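Local coordinates for hypothetical protein (Bacteroides eggerthii, PDB 4JGL) that is of unknown function but has a streptavidin-like fold with two extra alpha helices and carries a bound calcium ion in the crystal, at residues Asp75-Gln80 with Phe114-Asp119; Ser22-Pro27 with Tyr136-Asp141; Lys52-Lys57 with Ile67-Tyr72; Pro110-Ile115 with Tyr125-Lys130. One frame throughout, in Å; residues are numbered along the deposited sequence. Where two conformers were deposited one is given.

Contact 1 of 4, residues Asp75-Gln80 with Phe114-Asp119; sequences DGDNIQ and FIPTPD. With CA (calcium ion), chain D.
Asn78 lies beside Ile115, the two side chains pointing the same way. Its CB is 3.6 Å from Phe114 O. CG is placed anti to its own carbonyl carbon (chi1 -60°), and Ile115 CG2 is 3.6 Å from it. At the tip, OD1 touches Ile115 CG2 at 3.4 Å and also meets Pro116 CD, whose side chain it crosses at about a right angle. ND2 is farther from the same methyl. One residue earlier, Asp77 CB packs on Pro116 CG at 3.7 Å. The strands around this pair are antiparallel neighbours in the curled sheet of the streptavidin-like fold. Ile79 and Phe114 form a hydrogen-bonded pair, with N to O bonds of 2.9 Å from Ile79 N to Phe114 O and from Phe114 N to Ile79 O. Their side chains share the sheet face where Phe114 also meets Phe55. A type II' turn from Asp75 to Asn78 leads into the first strand, with Gly76 at positive phi. Past Pro116 the chain leads to the calcium ion. Thr117 binds it twice, through O at 2.4 Å and OG1 at 2.5 Å. The backbone oxygens of Cys120 and Ser123 and three waters complete the site.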
loop_
_atom_site.group_PDB
_atom_site.type_symbol
_atom_site.label_atom_id
_atom_site.label_comp_id
_atom_site.label_asym_id
_atom_site.label_seq_id
_atom_site.Cartn_x
_atom_site.Cartn_y
_atom_site.Cartn_z
ATOM N N ASP A 75 9.915 6.954 -12.509
ATOM C CA ASP A 75 10.074 7.229 -13.942
ATOM C C ASP A 75 9.563 8.646 -14.120
ATOM O O ASP A 75 8.384 8.873 -14.376
ATOM C CB ASP A 75 9.288 6.239 -14.804
ATOM C CG ASP A 75 9.372 6.530 -16.291
ATOM O OD1 ASP A 75 10.226 7.344 -16.746
ATOM O OD2 ASP A 75 8.553 5.944 -17.024
ATOM N N GLY A 76 10.454 9.615 -13.950
ATOM C CA GLY A 76 10.029 10.988 -13.837
ATOM C C GLY A 76 9.162 11.180 -12.599
ATOM O O GLY A 76 9.579 10.904 -11.477
ATOM N N ASP A 77 7.943 11.632 -12.821
ATOM C CA ASP A 77 6.987 11.801 -11.731
ATOM C C ASP A 77 6.209 10.526 -11.389
ATOM O O ASP A 77 5.437 10.525 -10.421
ATOM C CB ASP A 77 5.952 12.850 -12.100
ATOM C CG ASP A 77 6.482 14.258 -12.098
ATOM O OD1 ASP A 77 7.271 14.622 -11.192
ATOM O OD2 ASP A 77 6.026 14.990 -12.998
ATOM N N ASN A 78 6.364 9.477 -12.179
ATOM C CA ASN A 78 5.585 8.266 -12.002
ATOM C C ASN A 78 6.241 7.280 -11.061
ATOM O O ASN A 78 7.445 7.063 -11.112
ATOM C CB ASN A 78 5.351 7.608 -13.338
ATOM C CG ASN A 78 4.619 8.481 -14.308
ATOM O OD1 ASN A 78 4.043 9.511 -13.950
ATOM N ND2 ASN A 78 4.645 8.076 -15.566
ATOM N N ILE A 79 5.422 6.641 -10.222
ATOM C CA ILE A 79 5.873 5.606 -9.323
ATOM C C ILE A 79 5.588 4.259 -9.977
ATOM O O ILE A 79 4.428 3.873 -10.130
ATOM C CB ILE A 79 5.163 5.669 -7.966
ATOM C CG1 ILE A 79 5.255 7.052 -7.332
ATOM C CG2 ILE A 79 5.705 4.620 -7.006
ATOM C CD1 ILE A 79 4.344 7.209 -6.095
ATOM N N GLN A 80 6.636 3.516 -10.329
ATOM C CA GLN A 80 6.501 2.207 -10.941
ATOM C C GLN A 80 6.751 1.119 -9.900
ATOM O O GLN A 80 7.887 0.978 -9.407
ATOM C CB GLN A 80 7.527 2.025 -12.062
ATOM C CG GLN A 80 7.316 2.890 -13.252
ATOM C CD GLN A 80 8.363 2.620 -14.337
ATOM O OE1 GLN A 80 9.492 2.229 -14.047
ATOM N NE2 GLN A 80 7.983 2.832 -15.575
ATOM N N PHE A 114 1.758 4.562 -10.884
ATOM C CA PHE A 114 0.995 5.667 -10.333
ATOM C C PHE A 114 1.478 6.971 -10.957
ATOM O O PHE A 114 2.686 7.265 -10.923
ATOM C CB PHE A 114 1.136 5.706 -8.820
ATOM C CG PHE A 114 0.450 4.563 -8.125
ATOM C CD1 PHE A 114 -0.944 4.473 -8.115
ATOM C CD2 PHE A 114 1.167 3.578 -7.505
ATOM C CE1 PHE A 114 -1.583 3.407 -7.485
ATOM C CE2 PHE A 114 0.533 2.515 -6.876
ATOM C CZ PHE A 114 -0.840 2.432 -6.890
ATOM N N ILE A 115 0.536 7.736 -11.521
ATOM C CA ILE A 115 0.832 9.002 -12.172
ATOM C C ILE A 115 0.167 10.145 -11.399
ATOM O O ILE A 115 -0.863 9.952 -10.750
ATOM C CB ILE A 115 0.388 9.026 -13.644
ATOM C CG1 ILE A 115 -1.122 8.957 -13.788
ATOM C CG2 ILE A 115 1.066 7.898 -14.425
ATOM C CD1 ILE A 115 -1.588 9.137 -15.247
ATOM N N PRO A 116 0.752 11.351 -11.431
ATOM C CA PRO A 116 0.134 12.438 -10.688
ATOM C C PRO A 116 -1.258 12.804 -11.189
ATOM O O PRO A 116 -1.649 12.467 -12.314
ATOM C CB PRO A 116 1.092 13.612 -10.905
ATOM C CG PRO A 116 2.401 12.957 -11.199
ATOM C CD PRO A 116 2.066 11.721 -11.978
ATOM N N THR A 117 -1.978 13.533 -10.349
ATOM C CA THR A 117 -3.294 14.083 -10.659
ATOM C C THR A 117 -3.210 15.620 -10.600
ATOM O O THR A 117 -3.597 16.241 -9.626
ATOM C CB THR A 117 -4.349 13.527 -9.703
ATOM O OG1 THR A 117 -3.957 13.790 -8.370
ATOM C CG2 THR A 117 -4.523 12.021 -9.904
ATOM N N PRO A 118 -2.663 16.253 -11.660
ATOM C CA PRO A 118 -2.425 17.693 -11.564
ATOM C C PRO A 118 -3.675 18.531 -11.342
ATOM O O PRO A 118 -3.578 19.619 -10.763
ATOM C CB PRO A 118 -1.757 18.034 -12.906
ATOM C CG PRO A 118 -2.061 16.885 -13.814
ATOM C CD PRO A 118 -2.217 15.687 -12.943
ATOM N N ASP A 119 -4.831 18.037 -11.768
ATOM C CA ASP A 119 -6.061 18.812 -11.711
ATOM C C ASP A 119 -6.919 18.556 -10.469
ATOM O O ASP A 119 -8.017 19.099 -10.346
ATOM C CB ASP A 119 -6.889 18.552 -12.976
ATOM C CG ASP A 119 -6.147 18.946 -14.259
ATOM O OD1 ASP A 119 -5.326 19.887 -14.221
ATOM O OD2 ASP A 119 -6.387 18.298 -15.292
HETATM CA CA CA D . -3.213 15.939 -7.323
HETATM O O HOH W 1 -1.063 15.227 -7.986
HETATM O O HOH W 2 -2.609 18.219 -7.702
HETATM O O HOH W 3 -2.303 16.750 -5.264
#

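Contact 2 of 4, residues Ser22-Pro27 with Tyr136-Asp141; sequences SGYLMP and YYLCGD
Asp141 turns its CG anti to its own backbone N (chi1 -168°), which brings its carboxylate to Leu25. The two side chains meet obliquely. Leu25 CG lies 3.6 Å from Asp141 CG, and Leu25 CD1 lies 3.6 Å from Asp141 OD1. Asp141 is the N-cap of helix 142-153, and its OD2 accepts a bond from Ala144 N. An alanine here would probably leave that helix N-H without its cap and open a gap beside the Leu25 branch. The backbone N of Asp141 donates to Gly23 O from above the carbonyl plane. A water also joins Gly23 N to Asp141 O. The strands 22-29 and 135-140 are far apart in sequence, and their antiparallel pairing helps to close the curled sheet of the streptavidin-like fold. Leu25 and Cys139 are a hydrogen-bonded pair, with Leu25 N to Cys139 O at 2.8 Å. Farther on, Tyr137 N reaches Pro27 O at 3.0 Å. On the side that meets Phe55, selenomethionine Met26 lies beside Leu138. Its chain bends at chi3 (65°), and its CE touches Leu138 CD2 at 3.6 Å. Tyr24 CD1 packs on Leu138 CB at 3.7 Å, while Tyr24 OH and Ser22 OG are hydrogen-bonded. The edge of the Tyr136 ring meets Met26 O in its plane. Tyr137 OH bonds to Ala31 O and Phe34 N.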
loop_
_atom_site.group_PDB
_atom_site.type_symbol
_atom_site.label_atom_id
_atom_site.label_comp_id
_atom_site.label_asym_id
_atom_site.label_seq_id
_atom_site.Cartn_x
_atom_site.Cartn_y
_atom_site.Cartn_z
ATOM N N SER A 22 5.519 8.152 3.394
ATOM C CA SER A 22 4.210 8.748 3.333
ATOM C C SER A 22 3.106 7.710 3.249
ATOM O O SER A 22 3.268 6.627 2.694
ATOM C CB SER A 22 4.132 9.711 2.157
ATOM O OG SER A 22 4.685 9.112 0.996
ATOM N N GLY A 23 1.987 8.043 3.866
ATOM C CA GLY A 23 0.805 7.204 3.865
ATOM C C GLY A 23 -0.282 7.713 2.956
ATOM O O GLY A 23 -0.405 8.918 2.713
ATOM N N TYR A 24 -1.105 6.782 2.489
ATOM C CA TYR A 24 -2.162 7.061 1.529
ATOM C C TYR A 24 -3.382 6.248 1.818
ATOM O O TYR A 24 -3.288 5.053 2.164
ATOM C CB TYR A 24 -1.723 6.743 0.089
ATOM C CG TYR A 24 -0.482 7.481 -0.304
ATOM C CD1 TYR A 24 -0.548 8.784 -0.770
ATOM C CD2 TYR A 24 0.754 6.899 -0.158
ATOM C CE1 TYR A 24 0.607 9.490 -1.085
ATOM C CE2 TYR A 24 1.905 7.605 -0.427
ATOM C CZ TYR A 24 1.834 8.874 -0.929
ATOM O OH TYR A 24 2.972 9.581 -1.210
ATOM N N LEU A 25 -4.555 6.859 1.635
ATOM C CA LEU A 25 -5.754 6.082 1.430
ATOM C C LEU A 25 -5.872 5.750 -0.053
ATOM O O LEU A 25 -5.474 6.537 -0.911
ATOM C CB LEU A 25 -6.983 6.869 1.869
ATOM C CG LEU A 25 -7.087 7.083 3.377
ATOM C CD1 LEU A 25 -8.269 8.024 3.725
ATOM C CD2 LEU A 25 -7.168 5.779 4.139
HETATM N N MSE A 26 -6.396 4.557 -0.343
HETATM C CA MSE A 26 -6.416 4.007 -1.695
HETATM C C MSE A 26 -7.825 3.536 -2.060
HETATM O O MSE A 26 -8.099 2.334 -2.120
HETATM C CB MSE A 26 -5.430 2.851 -1.844
HETATM C CG MSE A 26 -3.974 3.232 -1.516
HETATM SE SE MSE A 26 -2.774 1.859 -1.908
HETATM C CE MSE A 26 -3.017 1.813 -3.870
ATOM N N PRO A 27 -8.724 4.487 -2.316
ATOM C CA PRO A 27 -10.033 4.107 -2.849
ATOM C C PRO A 27 -9.858 3.622 -4.294
ATOM O O PRO A 27 -8.912 4.015 -4.984
ATOM C CB PRO A 27 -10.813 5.420 -2.799
ATOM C CG PRO A 27 -9.775 6.462 -2.964
ATOM C CD PRO A 27 -8.549 5.935 -2.230
ATOM N N TYR A 136 -7.174 2.436 -8.740
ATOM C CA TYR A 136 -6.755 2.836 -7.415
ATOM C C TYR A 136 -6.158 4.235 -7.463
ATOM O O TYR A 136 -5.388 4.570 -8.358
ATOM C CB TYR A 136 -5.713 1.867 -6.861
ATOM C CG TYR A 136 -6.305 0.613 -6.288
ATOM C CD1 TYR A 136 -6.931 0.621 -5.050
ATOM C CD2 TYR A 136 -6.233 -0.590 -6.967
ATOM C CE1 TYR A 136 -7.505 -0.532 -4.505
ATOM C CE2 TYR A 136 -6.781 -1.747 -6.426
ATOM C CZ TYR A 136 -7.418 -1.711 -5.200
ATOM O OH TYR A 136 -7.989 -2.872 -4.702
ATOM N N TYR A 137 -6.497 5.035 -6.470
ATOM C CA TYR A 137 -5.884 6.323 -6.241
ATOM C C TYR A 137 -4.981 6.261 -5.027
ATOM O O TYR A 137 -5.136 5.391 -4.164
ATOM C CB TYR A 137 -6.961 7.379 -6.002
ATOM C CG TYR A 137 -7.767 7.723 -7.241
ATOM C CD1 TYR A 137 -8.682 6.827 -7.790
ATOM C CD2 TYR A 137 -7.626 8.950 -7.864
ATOM C CE1 TYR A 137 -9.442 7.165 -8.899
ATOM C CE2 TYR A 137 -8.385 9.285 -8.968
ATOM C CZ TYR A 137 -9.298 8.393 -9.467
ATOM O OH TYR A 137 -10.025 8.767 -10.588
ATOM N N LEU A 138 -4.041 7.204 -4.963
ATOM C CA LEU A 138 -3.266 7.456 -3.744
ATOM C C LEU A 138 -3.676 8.840 -3.278
ATOM O O LEU A 138 -3.392 9.843 -3.924
ATOM C CB LEU A 138 -1.757 7.422 -4.005
ATOM C CG LEU A 138 -1.156 6.126 -4.513
ATOM C CD1 LEU A 138 0.341 6.250 -4.702
ATOM C CD2 LEU A 138 -1.449 4.987 -3.598
ATOM N N CYS A 139 -4.322 8.911 -2.115
ATOM C CA CYS A 139 -4.724 10.152 -1.468
ATOM C C CYS A 139 -3.904 10.320 -0.211
ATOM O O CYS A 139 -3.991 9.491 0.701
ATOM C CB CYS A 139 -6.217 10.121 -1.140
ATOM S SG CYS A 139 -7.291 9.825 -2.563
ATOM N N GLY A 140 -3.071 11.351 -0.157
ATOM C CA GLY A 140 -2.222 11.530 1.020
ATOM C C GLY A 140 -3.045 11.594 2.288
ATOM O O GLY A 140 -4.071 12.274 2.336
ATOM N N ASP A 141 -2.609 10.900 3.324
ATOM C CA ASP A 141 -3.410 10.745 4.522
ATOM C C ASP A 141 -2.530 10.441 5.711
ATOM O O ASP A 141 -1.733 9.514 5.663
ATOM C CB ASP A 141 -4.434 9.625 4.324
ATOM C CG ASP A 141 -5.472 9.602 5.407
ATOM O OD1 ASP A 141 -6.356 10.486 5.431
ATOM O OD2 ASP A 141 -5.407 8.710 6.251
HETATM O O HOH W 4 1.099 10.479 5.199
#

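Contact 3 of 4, residues Lys52-Lys57 with Ile67-Tyr72; sequences KGLFLK and INIYTY
Phe55 O takes the hydrogen of Tyr70 N at 2.8 Å, nearly in line with the carbonyl bond. The same oxygen lies in the plane of the Tyr70 ring, at its edge, and touches Tyr70 CB at 3.3 Å. Phe55 N returns a bond to Tyr70 O. The two side chains then run side by side, with Phe55 CD2 4.0 Å from Tyr70 CD1. Tyr70 OH bonds to Pro110 O beyond the pair. Lys57 and Asn68 form the next hydrogen-bonded pair, and Lys57 NZ makes a salt bridge with Asp44. The face of Leu54, Leu56, Ile69 and Thr71 is mostly aliphatic. Leu54 CD2 touches Thr71 CG2 at 3.9 Å, and Leu56 CD2 meets Ile67 CG2 at 4.0 Å. Helix 158-165 covers this side through Phe160, Leu163 and Val164. Opposite the start of strand 54-61, Tyr72 N bonds Gly53 O. Tyr72 CG stands between its own N and carbonyl carbon (chi1 83°). Ring atom CE1 lies 3.4 Å from Leu54 O, and CD1 is 3.4 Å from Gly53 C. An alanine in place of Tyr72 would probably leave a gap beside the Gly53-Leu54 backbone and near Phe55 CB. Gly53 and Leu54 both face Met49 in a G1 beta bulge, with Gly53 at positive phi. The bulge begins a strand of the beta hairpin 54-61 and 64-75, two adjacent strands of the streptavidin-like sheet.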
loop_
_atom_site.group_PDB
_atom_site.type_symbol
_atom_site.label_atom_id
_atom_site.label_comp_id
_atom_site.label_asym_id
_atom_site.label_seq_id
_atom_site.Cartn_x
_atom_site.Cartn_y
_atom_site.Cartn_z
ATOM N N LYS A 52 13.851 2.818 1.485
ATOM C CA LYS A 52 14.014 1.415 1.142
ATOM C C LYS A 52 13.599 1.088 -0.294
ATOM O O LYS A 52 13.781 -0.044 -0.741
ATOM C CB LYS A 52 13.181 0.565 2.080
ATOM C CG LYS A 52 13.530 0.703 3.554
ATOM C CD LYS A 52 13.518 -0.647 4.235
ATOM C CE LYS A 52 14.836 -1.413 4.023
ATOM N NZ LYS A 52 14.754 -2.552 3.030
ATOM N N GLY A 53 13.052 2.053 -1.025
ATOM C CA GLY A 53 12.514 1.805 -2.343
ATOM C C GLY A 53 11.367 0.809 -2.354
ATOM O O GLY A 53 11.258 -0.001 -3.255
ATOM N N LEU A 54 10.523 0.863 -1.313
ATOM C CA LEU A 54 9.378 -0.018 -1.198
ATOM C C LEU A 54 8.081 0.775 -1.172
ATOM O O LEU A 54 8.019 1.909 -0.690
ATOM C CB LEU A 54 9.452 -0.840 0.077
ATOM C CG LEU A 54 10.720 -1.671 0.259
ATOM C CD1 LEU A 54 10.653 -2.356 1.617
ATOM C CD2 LEU A 54 10.873 -2.703 -0.859
ATOM N N PHE A 55 7.044 0.141 -1.696
ATOM C CA PHE A 55 5.677 0.627 -1.633
ATOM C C PHE A 55 4.835 -0.494 -1.069
ATOM O O PHE A 55 4.844 -1.607 -1.609
ATOM C CB PHE A 55 5.164 1.053 -3.005
ATOM C CG PHE A 55 3.704 1.406 -2.993
ATOM C CD1 PHE A 55 3.287 2.582 -2.403
ATOM C CD2 PHE A 55 2.763 0.536 -3.480
ATOM C CE1 PHE A 55 1.919 2.921 -2.321
ATOM C CE2 PHE A 55 1.383 0.874 -3.414
ATOM C CZ PHE A 55 0.993 2.036 -2.799
ATOM N N LEU A 56 4.136 -0.241 0.037
ATOM C CA LEU A 56 3.287 -1.247 0.643
ATOM C C LEU A 56 1.828 -0.924 0.414
ATOM O O LEU A 56 1.424 0.223 0.491
ATOM C CB LEU A 56 3.578 -1.371 2.139
ATOM C CG LEU A 56 4.839 -2.140 2.519
ATOM C CD1 LEU A 56 6.078 -1.452 1.965
ATOM C CD2 LEU A 56 4.915 -2.319 4.041
ATOM N N LYS A 57 1.044 -1.956 0.125
ATOM C CA LYS A 57 -0.394 -1.816 -0.062
ATOM C C LYS A 57 -1.098 -2.808 0.841
ATOM O O LYS A 57 -0.852 -4.020 0.746
ATOM C CB LYS A 57 -0.770 -2.063 -1.522
ATOM C CG LYS A 57 -2.271 -1.986 -1.762
ATOM C CD LYS A 57 -2.585 -1.952 -3.244
ATOM C CE LYS A 57 -4.080 -1.748 -3.492
ATOM N NZ LYS A 57 -4.821 -2.994 -3.181
ATOM N N ILE A 67 -0.835 -7.496 3.188
ATOM C CA ILE A 67 0.061 -6.431 2.785
ATOM C C ILE A 67 0.985 -6.882 1.667
ATOM O O ILE A 67 1.807 -7.790 1.830
ATOM C CB ILE A 67 0.884 -5.903 3.962
ATOM C CG1 ILE A 67 -0.040 -5.574 5.139
ATOM C CG2 ILE A 67 1.698 -4.675 3.520
ATOM C CD1 ILE A 67 0.680 -5.161 6.377
ATOM N N ASN A 68 0.835 -6.253 0.521
ATOM C CA ASN A 68 1.788 -6.461 -0.559
ATOM C C ASN A 68 2.984 -5.524 -0.382
ATOM O O ASN A 68 2.801 -4.311 -0.198
ATOM C CB ASN A 68 1.128 -6.231 -1.929
ATOM C CG ASN A 68 0.412 -7.472 -2.479
ATOM O OD1 ASN A 68 0.812 -8.602 -2.220
ATOM N ND2 ASN A 68 -0.657 -7.251 -3.257
ATOM N N ILE A 69 4.180 -6.100 -0.420
ATOM C CA ILE A 69 5.425 -5.339 -0.457
ATOM C C ILE A 69 5.855 -5.317 -1.912
ATOM O O ILE A 69 6.193 -6.361 -2.502
ATOM C CB ILE A 69 6.530 -5.975 0.387
ATOM C CG1 ILE A 69 6.131 -6.065 1.860
ATOM C CG2 ILE A 69 7.813 -5.136 0.251
ATOM C CD1 ILE A 69 7.071 -6.965 2.678
ATOM N N TYR A 70 5.779 -4.136 -2.512
ATOM C CA TYR A 70 6.270 -3.857 -3.856
ATOM C C TYR A 70 7.620 -3.185 -3.735
ATOM O O TYR A 70 7.845 -2.399 -2.806
ATOM C CB TYR A 70 5.344 -2.875 -4.605
ATOM C CG TYR A 70 3.993 -3.428 -5.001
ATOM C CD1 TYR A 70 2.894 -3.422 -4.147
ATOM C CD2 TYR A 70 3.788 -3.898 -6.278
ATOM C CE1 TYR A 70 1.668 -3.925 -4.579
ATOM C CE2 TYR A 70 2.596 -4.393 -6.688
ATOM C CZ TYR A 70 1.534 -4.430 -5.847
ATOM O OH TYR A 70 0.313 -4.929 -6.294
ATOM N N THR A 71 8.479 -3.410 -4.726
ATOM C CA THR A 71 9.614 -2.535 -4.923
ATOM C C THR A 71 9.209 -1.450 -5.913
ATOM O O THR A 71 8.340 -1.676 -6.749
ATOM C CB THR A 71 10.838 -3.318 -5.422
ATOM O OG1 THR A 71 10.515 -3.985 -6.640
ATOM C CG2 THR A 71 11.280 -4.323 -4.375
ATOM N N TYR A 72 9.781 -0.257 -5.812
ATOM C CA TYR A 72 9.426 0.802 -6.748
ATOM C C TYR A 72 10.656 1.559 -7.195
ATOM O O TYR A 72 11.672 1.622 -6.486
ATOM C CB TYR A 72 8.370 1.782 -6.215
ATOM C CG TYR A 72 8.886 2.894 -5.350
ATOM C CD1 TYR A 72 9.030 2.733 -3.987
ATOM C CD2 TYR A 72 9.240 4.120 -5.900
ATOM C CE1 TYR A 72 9.476 3.756 -3.191
ATOM C CE2 TYR A 72 9.707 5.141 -5.115
ATOM C CZ TYR A 72 9.818 4.962 -3.760
ATOM O OH TYR A 72 10.281 5.970 -2.950
#

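Contact 4 of 4, residues Pro110-Ile115 with Tyr125-Lys130; sequences PSFTFI and YVATEK
Thr128 CG2 meets Ile115 CG2 at 3.4 Å, a close methyl-to-methyl contact, with the side chains crossing at about a right angle. Thr128 also crosses Thr113, its OG1 3.6 Å from Thr113 CB. Ile115 CG1 occupies the crowded position between its N and carbonyl carbon (chi1 66°), and there it touches Val126 CG1 at 3.9 Å. On the opposite face, Ala127 CB sits 4.1 Å from both Phe112 CD1 and Phe114 CE1. Tyr125 CB packs on Phe114 CB at 3.8 Å. The backbone sets this register. Ile115 and Val126 bond both ways, and Thr128 N reaches Thr113 O at 2.9 Å. One water accepts from Thr113 N and is hydrogen-bonded to Thr128 OG1. Farther out, Leu138 lies against Phe114 and Tyr125, and Tyr137 against Val126. The hairpin of strands 112-116 and 125-127 therefore has an aromatic face turned to the buried side and a face of threonine and aliphatic groups, where water can take part in the pairing.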
loop_
_atom_site.group_PDB
_atom_site.type_symbol
_atom_site.label_atom_id
_atom_site.label_comp_id
_atom_site.label_asym_id
_atom_site.label_seq_id
_atom_site.Cartn_x
_atom_site.Cartn_y
_atom_site.Cartn_z
ATOM N N PRO A 110 -1.014 -7.765 -9.498
ATOM C CA PRO A 110 -0.867 -6.661 -10.438
ATOM C C PRO A 110 0.311 -5.749 -10.108
ATOM O O PRO A 110 0.614 -5.523 -8.928
ATOM C CB PRO A 110 -2.183 -5.877 -10.271
ATOM C CG PRO A 110 -2.757 -6.271 -9.018
ATOM C CD PRO A 110 -2.279 -7.686 -8.747
ATOM N N SER A 111 0.993 -5.275 -11.151
ATOM C CA SER A 111 1.918 -4.169 -11.042
ATOM C C SER A 111 1.122 -2.873 -11.076
ATOM O O SER A 111 -0.048 -2.851 -11.483
ATOM C CB SER A 111 2.970 -4.208 -12.147
ATOM O OG SER A 111 3.757 -5.383 -12.064
ATOM N N PHE A 112 1.736 -1.804 -10.606
ATOM C CA PHE A 112 1.105 -0.492 -10.686
ATOM C C PHE A 112 2.083 0.531 -11.236
ATOM O O PHE A 112 3.263 0.520 -10.873
ATOM C CB PHE A 112 0.667 0.009 -9.289
ATOM C CG PHE A 112 -0.527 -0.707 -8.716
ATOM C CD1 PHE A 112 -1.787 -0.424 -9.213
ATOM C CD2 PHE A 112 -0.409 -1.614 -7.678
ATOM C CE1 PHE A 112 -2.903 -1.050 -8.693
ATOM C CE2 PHE A 112 -1.514 -2.257 -7.179
ATOM C CZ PHE A 112 -2.754 -1.978 -7.679
ATOM N N THR A 113 1.566 1.425 -12.060
ATOM C CA THR A 113 2.231 2.699 -12.357
ATOM C C THR A 113 1.298 3.788 -11.856
ATOM O O THR A 113 0.162 3.906 -12.348
ATOM C CB THR A 113 2.505 2.883 -13.848
ATOM O OG1 THR A 113 3.422 1.862 -14.281
ATOM C CG2 THR A 113 3.162 4.246 -14.169
ATOM N N PHE A 114 1.758 4.562 -10.884
ATOM C CA PHE A 114 0.995 5.667 -10.333
ATOM C C PHE A 114 1.478 6.971 -10.957
ATOM O O PHE A 114 2.686 7.265 -10.923
ATOM C CB PHE A 114 1.136 5.706 -8.820
ATOM C CG PHE A 114 0.450 4.563 -8.125
ATOM C CD1 PHE A 114 -0.944 4.473 -8.115
ATOM C CD2 PHE A 114 1.167 3.578 -7.505
ATOM C CE1 PHE A 114 -1.583 3.407 -7.485
ATOM C CE2 PHE A 114 0.533 2.515 -6.876
ATOM C CZ PHE A 114 -0.840 2.432 -6.890
ATOM N N ILE A 115 0.536 7.736 -11.521
ATOM C CA ILE A 115 0.832 9.002 -12.172
ATOM C C ILE A 115 0.167 10.145 -11.399
ATOM O O ILE A 115 -0.863 9.952 -10.750
ATOM C CB ILE A 115 0.388 9.026 -13.644
ATOM C CG1 ILE A 115 -1.122 8.957 -13.788
ATOM C CG2 ILE A 115 1.066 7.898 -14.425
ATOM C CD1 ILE A 115 -1.588 9.137 -15.247
ATOM N N TYR A 125 -1.982 10.658 -6.615
ATOM C CA TYR A 125 -1.713 9.825 -7.795
ATOM C C TYR A 125 -2.949 9.020 -8.149
ATOM O O TYR A 125 -3.839 8.822 -7.313
ATOM C CB TYR A 125 -0.549 8.841 -7.572
ATOM C CG TYR A 125 0.755 9.453 -7.208
ATOM C CD1 TYR A 125 1.057 9.788 -5.907
ATOM C CD2 TYR A 125 1.709 9.715 -8.176
ATOM C CE1 TYR A 125 2.287 10.374 -5.570
ATOM C CE2 TYR A 125 2.910 10.307 -7.862
ATOM C CZ TYR A 125 3.197 10.644 -6.566
ATOM O OH TYR A 125 4.398 11.237 -6.239
ATOM N N VAL A 126 -2.963 8.508 -9.375
ATOM C CA VAL A 126 -3.930 7.518 -9.819
ATOM C C VAL A 126 -3.180 6.452 -10.624
ATOM O O VAL A 126 -2.181 6.750 -11.290
ATOM C CB VAL A 126 -5.058 8.178 -10.662
ATOM C CG1 VAL A 126 -4.512 8.814 -11.950
ATOM C CG2 VAL A 126 -6.200 7.178 -10.947
ATOM N N ALA A 127 -3.658 5.220 -10.561
ATOM C CA ALA A 127 -3.104 4.128 -11.335
ATOM C C ALA A 127 -3.354 4.357 -12.814
ATOM O O ALA A 127 -4.370 4.923 -13.185
ATOM C CB ALA A 127 -3.698 2.806 -10.895
ATOM N N THR A 128 -2.452 3.840 -13.641
ATOM C CA THR A 128 -2.631 3.909 -15.097
ATOM C C THR A 128 -3.551 2.817 -15.642
ATOM O O THR A 128 -4.107 2.998 -16.733
ATOM C CB THR A 128 -1.297 3.815 -15.831
ATOM O OG1 THR A 128 -0.696 2.581 -15.507
ATOM C CG2 THR A 128 -0.374 4.958 -15.455
ATOM N N GLU A 129 -3.718 1.721 -14.897
ATOM C CA GLU A 129 -4.497 0.573 -15.355
ATOM C C GLU A 129 -5.488 0.137 -14.294
ATOM O O GLU A 129 -5.243 0.298 -13.108
ATOM C CB GLU A 129 -3.582 -0.596 -15.704
ATOM C CG GLU A 129 -2.676 -0.302 -16.878
ATOM C CD GLU A 129 -1.969 -1.537 -17.410
ATOM O OE1 GLU A 129 -2.516 -2.654 -17.279
ATOM O OE2 GLU A 129 -0.867 -1.379 -17.968
ATOM N N LYS A 130 -6.607 -0.427 -14.740
ATOM C CA LYS A 130 -7.624 -0.936 -13.856
ATOM C C LYS A 130 -7.201 -2.245 -13.215
ATOM O O LYS A 130 -6.476 -3.065 -13.823
ATOM C CB LYS A 130 -8.919 -1.202 -14.639
ATOM C CG LYS A 130 -9.582 0.056 -15.180
ATOM C CD LYS A 130 -10.796 -0.275 -16.021
ATOM C CE LYS A 130 -11.331 0.957 -16.730
ATOM N NZ LYS A 130 -12.507 0.580 -17.594
HETATM O O HOH W 5 -1.138 0.874 -13.210
#

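How the contacts relate
All four contacts join antiparallel neighbours of one curled sheet. Contact 2 is buried; contacts 1, 3 and 4 are partly buried, with contacts 2 and 3 nearer the centre of the molecule. Contacts 1 and 4 lie farther out and share strand 112-116, with a neighbour strand for each. Contact 4 is tied to contact 2 by probable backbone hydrogen bonds, since strands 125-127 and 135-140 are adjacent. Phe114 brings the interior sides together: it touches Met26 and Leu138 of contact 2 and Phe55 of contact 3. Buried chemistry is aromatic and aliphatic, with selenomethionine added in contact 2. Contact 1 alone adds a metal; contact 4 has a water bridging Thr113 N and Thr128 OG1 on its threonine side.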